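Local coordinates for protein hydrazine synthase subunit beta (Candidatus Kuenenia stuttgartiensis, PDB 5C2V) that forms part of the hydrazine synthase complex, which condenses nitric oxide with ammonium, and may modulate transport of the hydroxylamine intermediate between the active sites of its partner subunits, at residues Ile18-Ser21 / Thr26-Ile29. Sequence-based numbering, arbitrary orientation.
Sequences ITMS and TLFI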
loop_
_atom_site.group_PDB
_atom_site.type_symbol
_atom_site.label_atom_id
_atom_site.label_comp_id
_atom_site.label_asym_id
_atom_site.label_seq_id
_atom_site.Cartn_x
_atom_site.Cartn_y
_atom_site.Cartn_z
ATOM N N ILE B 18 33.156 -44.015 -2.481
ATOM C CA ILE B 18 32.372 -45.144 -2.002
ATOM C C ILE B 18 31.348 -45.591 -3.045
ATOM O O ILE B 18 30.840 -44.784 -3.825
ATOM C CB ILE B 18 31.666 -44.801 -0.662
ATOM C CG1 ILE B 18 31.146 -46.068 0.022
ATOM C CG2 ILE B 18 30.556 -43.776 -0.873
ATOM C CD1 ILE B 18 30.573 -45.825 1.402
ATOM N N THR B 19 31.067 -46.890 -3.067
ATOM C CA THR B 19 30.043 -47.446 -3.940
ATOM C C THR B 19 29.428 -48.668 -3.275
ATOM O O THR B 19 29.828 -49.050 -2.175
ATOM C CB THR B 19 30.608 -47.831 -5.322
ATOM O OG1 THR B 19 29.544 -48.293 -6.165
ATOM C CG2 THR B 19 31.655 -48.927 -5.187
ATOM N N MET B 20 28.461 -49.285 -3.943
ATOM C CA MET B 20 27.748 -50.408 -3.351
ATOM C C MET B 20 27.400 -51.456 -4.399
ATOM O O MET B 20 27.136 -51.128 -5.555
ATOM C CB MET B 20 26.480 -49.914 -2.651
ATOM C CG MET B 20 25.941 -50.848 -1.584
ATOM S SD MET B 20 24.486 -50.153 -0.778
ATOM C CE MET B 20 24.520 -51.016 0.788
ATOM N N SER B 21 27.414 -52.720 -3.987
ATOM C CA SER B 21 27.042 -53.815 -4.871
ATOM C C SER B 21 25.582 -53.672 -5.290
ATOM O O SER B 21 24.756 -53.202 -4.508
ATOM C CB SER B 21 27.278 -55.164 -4.188
ATOM O OG SER B 21 26.559 -55.253 -2.970
ATOM N N THR B 26 27.092 -55.047 0.047
ATOM C CA THR B 26 28.495 -54.706 0.286
ATOM C C THR B 26 28.884 -53.296 -0.165
ATOM O O THR B 26 28.504 -52.847 -1.246
ATOM C CB THR B 26 29.428 -55.721 -0.410
ATOM O OG1 THR B 26 29.020 -57.054 -0.078
ATOM C CG2 THR B 26 30.872 -55.519 0.030
ATOM N N LEU B 27 29.652 -52.612 0.678
ATOM C CA LEU B 27 30.199 -51.298 0.367
ATOM C C LEU B 27 31.701 -51.384 0.109
ATOM O O LEU B 27 32.430 -52.063 0.837
ATOM C CB LEU B 27 29.922 -50.318 1.508
ATOM C CG LEU B 27 28.463 -49.920 1.734
ATOM C CD1 LEU B 27 28.272 -49.364 3.134
ATOM C CD2 LEU B 27 28.034 -48.903 0.691
ATOM N N PHE B 28 32.154 -50.689 -0.929
ATOM C CA PHE B 28 33.566 -50.673 -1.288
ATOM C C PHE B 28 34.122 -49.261 -1.197
ATOM O O PHE B 28 33.746 -48.382 -1.972
ATOM C CB PHE B 28 33.773 -51.232 -2.696
ATOM C CG PHE B 28 33.069 -52.536 -2.940
ATOM C CD1 PHE B 28 31.782 -52.560 -3.449
ATOM C CD2 PHE B 28 33.694 -53.736 -2.655
ATOM C CE1 PHE B 28 31.133 -53.759 -3.671
ATOM C CE2 PHE B 28 33.051 -54.939 -2.876
ATOM C CZ PHE B 28 31.769 -54.950 -3.385
ATOM N N ILE B 29 35.025 -49.049 -0.248
ATOM C CA ILE B 29 35.586 -47.726 -0.023
ATOM C C ILE B 29 37.007 -47.625 -0.561
ATOM O O ILE B 29 37.874 -48.398 -0.174
ATOM C CB ILE B 29 35.598 -47.364 1.473
ATOM C CG1 ILE B 29 34.175 -47.260 2.027
ATOM C CG2 ILE B 29 36.337 -46.074 1.686
ATOM C CD1 ILE B 29 33.662 -48.538 2.649
#
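T19 and F28 form an antiparallel hydrogen-bonded pair, joined by two backbone bonds. F28 N to T19 O measures 3.1 Å, and T19 N to F28 O is longer at 3.3 Å and more bent. The next bond runs from S21 N to T26 O, 3.0 Å, and is nearly straight at 164°. The S21 side chain answers it: T26 N donates to S21 OG at 3.1 Å, a more bent bond. With chi1 at 57°, S21 OG is tucked over its own backbone and turned to T26 N. The segments lie on the first two strands of a beta-propeller blade, 15-20 and 26-31, which form a hairpin, with S21 just past the end of the first. I18, M20, L27 and I29 share one face of the sheet. The L27 methyl CD2 lies 3.7 Å from M20 CG and also touches I18 CD1. I18 and I29 run side by side, with their CG1 atoms 3.8 Å apart. On the other face, the T19 methyl CG2 meets F28 CB at 4.0 Å and approaches the ring obliquely. The edge of that ring, at CE1, faces S21 N, 3.9 Å away. Within the turn, S21 OG has weak hydrogen bonds with S25 N and D23 OD2. The third strand, 36-41, continues the sheet through backbone bonds of L27 with V40 and I29 with T38. F39 on that strand meets F28 edge-to-face. Neighbouring strands cover both faces: Y335 touches I18, M20 and L27, while V62 touches T19 and F28.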